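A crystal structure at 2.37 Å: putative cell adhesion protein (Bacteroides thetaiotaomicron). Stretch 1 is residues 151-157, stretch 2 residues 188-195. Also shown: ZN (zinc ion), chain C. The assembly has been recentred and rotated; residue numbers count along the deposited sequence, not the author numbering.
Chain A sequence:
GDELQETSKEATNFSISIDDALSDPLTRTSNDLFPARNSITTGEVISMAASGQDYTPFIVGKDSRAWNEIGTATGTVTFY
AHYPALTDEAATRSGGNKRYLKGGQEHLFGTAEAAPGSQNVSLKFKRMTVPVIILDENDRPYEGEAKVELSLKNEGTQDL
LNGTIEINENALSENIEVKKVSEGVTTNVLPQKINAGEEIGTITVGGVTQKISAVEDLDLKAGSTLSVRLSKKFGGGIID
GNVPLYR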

# COMPACT_ATOMS: atom_id res chain seq x y z
N SER A 151 15.35 14.69 -10.55
CA SER A 151 14.76 15.53 -11.59
C SER A 151 13.28 15.70 -11.23
O SER A 151 12.46 14.79 -11.44
CB SER A 151 14.96 14.95 -12.98
OG SER A 151 14.24 15.71 -13.94
N LEU A 152 12.98 16.85 -10.60
CA LEU A 152 11.65 17.21 -10.10
C LEU A 152 11.30 18.65 -10.41
O LEU A 152 12.15 19.43 -10.79
CB LEU A 152 11.63 17.02 -8.57
CG LEU A 152 11.76 15.60 -8.03
CD1 LEU A 152 11.95 15.62 -6.54
CD2 LEU A 152 10.56 14.73 -8.44
N LYS A 153 10.03 19.01 -10.20
CA LYS A 153 9.56 20.37 -10.40
C LYS A 153 10.04 21.19 -9.20
O LYS A 153 9.94 20.76 -8.04
CB LYS A 153 8.05 20.37 -10.60
CG LYS A 153 7.66 19.72 -11.92
CD LYS A 153 6.19 19.36 -12.03
CE LYS A 153 5.95 18.33 -13.11
NZ LYS A 153 6.46 18.75 -14.45
N ASN A 154 10.66 22.34 -9.49
CA ASN A 154 11.32 23.16 -8.49
C ASN A 154 10.69 24.55 -8.33
O ASN A 154 11.32 25.43 -7.72
CB ASN A 154 12.79 23.24 -8.91
CG ASN A 154 13.73 23.77 -7.88
OD1 ASN A 154 13.80 23.27 -6.76
ND2 ASN A 154 14.47 24.80 -8.25
N GLU A 155 9.45 24.76 -8.82
CA GLU A 155 8.74 26.04 -8.65
C GLU A 155 7.31 25.83 -8.24
O GLU A 155 6.61 24.99 -8.80
CB GLU A 155 8.78 26.93 -9.90
CG GLU A 155 10.08 27.70 -10.10
CD GLU A 155 11.14 26.91 -10.84
OE1 GLU A 155 10.78 26.08 -11.70
OE2 GLU A 155 12.34 27.14 -10.56
N GLY A 156 6.87 26.59 -7.26
CA GLY A 156 5.52 26.49 -6.74
C GLY A 156 5.02 27.77 -6.12
O GLY A 156 5.71 28.79 -6.13
N THR A 157 3.84 27.69 -5.52
CA THR A 157 3.20 28.80 -4.85
C THR A 157 2.92 28.41 -3.41
O THR A 157 2.41 27.32 -3.17
CB THR A 157 1.94 29.20 -5.63
OG1 THR A 157 2.34 29.61 -6.94
CG2 THR A 157 1.17 30.35 -4.98
ZN ZN C . 13.30 26.53 -12.35
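Stretch 2 (188-195) NVLPQKIN

A buried glutamine can stand in for a strand: when two segments approach without pairing their main chains, one primary amide can present the acceptor and donor that a neighbouring peptide group would otherwise supply. The contact between residues 188-195 and 151-157 illustrates the principle. The first stretch is strand before and after the loop residue Asn 154, and the second runs across it rather than alongside. The second stretch leaves a short strand at 188-189, runs as an irregular segment through Leu 190, Pro 191 and Gln 192, and resumes strand at 193-194. The closest pair of CA atoms is Asn 154 CA and Leu 190 CA, 6.4 Å apart.

Gln 192 makes the central link. Its backbone is extended (phi/psi -163/163°), its CA-to-CB bond points toward the first stretch, and its side chain takes chi1 p (56°) and chi2 t (-162°), carrying the amide out to Lys 153. With chi3 at -84°, both ends of that amide are used at once: Lys 153 N donates to Gln 192 OE1 at 2.9 Å, and Gln 192 NE2 donates to Lys 153 O at 2.8 Å. The same nitrogen also donates to Leu 190 O at 2.9 Å, in a nearly straight bond of 170°. This second bond ties the side chain back to its own loop, so the amide is held from two directions. Lys 153 is engaged through its main chain; its CA-to-CB bond points sideways, the end of its side chain leads away, and NZ is hydrogen-bonded elsewhere in the structure.

Apolar packing accompanies this polar link. Leu 152 points toward the second stretch in the m, t rotamer (-67°, 171°), which spreads its two methyls between different partners: CD1 lies 3.9 Å from Val 189 CG1, and CD2 lies 3.9 Å from Ile 194 CG1. Ile 194 starts sideways, but its m, t conformation brings the end of the chain nearer. Leu 152 CB also comes within 3.5 Å of Gln 192 OE1.

Leu 190, also m, t (-58°, 174°), extends CD1 against the backbone, 3.7 Å from Asn 154 C and 3.6 Å from Gly 156 N. An ideal CB on Gly 156 would sit a tight 3.5 Å from Leu 190 CD1, so the bare glycine eases the fit. Pro 191, by contrast, turns away and makes no contact. Glu 155 likewise points away; with chi1 m (-79°) and chi2 p (86°), its carboxylate binds zinc through OE2 at 2.1 Å.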

# COMPACT_ATOMS: atom_id res chain seq x y z
N ASN A 188 15.64 20.08 0.43
CA ASN A 188 14.19 20.02 0.53
C ASN A 188 13.59 20.20 -0.85
O ASN A 188 14.08 21.00 -1.63
CB ASN A 188 13.64 21.06 1.51
CG ASN A 188 13.54 20.59 2.93
OD1 ASN A 188 12.45 20.58 3.49
ND2 ASN A 188 14.66 20.28 3.59
N VAL A 189 12.57 19.40 -1.17
CA VAL A 189 11.90 19.51 -2.48
C VAL A 189 10.49 20.01 -2.23
O VAL A 189 9.98 19.96 -1.11
CB VAL A 189 11.96 18.22 -3.34
CG1 VAL A 189 13.39 17.89 -3.78
CG2 VAL A 189 11.31 17.03 -2.64
N LEU A 190 9.86 20.54 -3.27
CA LEU A 190 8.51 21.04 -3.10
C LEU A 190 7.51 19.89 -3.21
O LEU A 190 7.79 18.95 -3.95
CB LEU A 190 8.19 22.16 -4.10
CG LEU A 190 9.10 23.40 -4.09
CD1 LEU A 190 8.73 24.34 -5.22
CD2 LEU A 190 9.04 24.16 -2.75
N PRO A 191 6.38 19.91 -2.42
CA PRO A 191 5.39 18.81 -2.52
C PRO A 191 4.83 18.65 -3.92
O PRO A 191 4.39 19.61 -4.55
CB PRO A 191 4.29 19.23 -1.54
CG PRO A 191 4.89 20.27 -0.68
CD PRO A 191 5.94 20.95 -1.46
N GLN A 192 4.87 17.42 -4.43
CA GLN A 192 4.42 17.02 -5.75
C GLN A 192 4.24 15.52 -5.81
O GLN A 192 4.79 14.79 -4.98
CB GLN A 192 5.43 17.47 -6.83
CG GLN A 192 6.85 16.97 -6.61
CD GLN A 192 7.87 17.74 -7.39
OE1 GLN A 192 8.12 17.49 -8.56
NE2 GLN A 192 8.48 18.72 -6.77
N LYS A 193 3.52 15.05 -6.83
CA LYS A 193 3.32 13.64 -7.06
C LYS A 193 4.48 13.07 -7.88
O LYS A 193 4.83 13.60 -8.93
CB LYS A 193 1.96 13.39 -7.75
CG LYS A 193 1.74 11.94 -8.19
CD LYS A 193 0.57 11.31 -7.47
CE LYS A 193 0.40 9.85 -7.84
NZ LYS A 193 -0.25 9.66 -9.18
N ILE A 194 5.03 11.95 -7.39
CA ILE A 194 6.04 11.17 -8.11
C ILE A 194 5.33 9.88 -8.50
O ILE A 194 4.76 9.22 -7.64
CB ILE A 194 7.32 10.90 -7.27
CG1 ILE A 194 8.05 12.20 -6.87
CG2 ILE A 194 8.25 9.93 -8.02
CD1 ILE A 194 9.06 12.01 -5.76
N ASN A 195 5.32 9.54 -9.79
CA ASN A 195 4.67 8.31 -10.27
C ASN A 195 5.58 7.09 -10.13
O ASN A 195 6.81 7.21 -10.20
CB ASN A 195 4.26 8.46 -11.74
CG ASN A 195 3.36 9.64 -11.99
OD1 ASN A 195 2.37 9.88 -11.29
ND2 ASN A 195 3.68 10.40 -13.01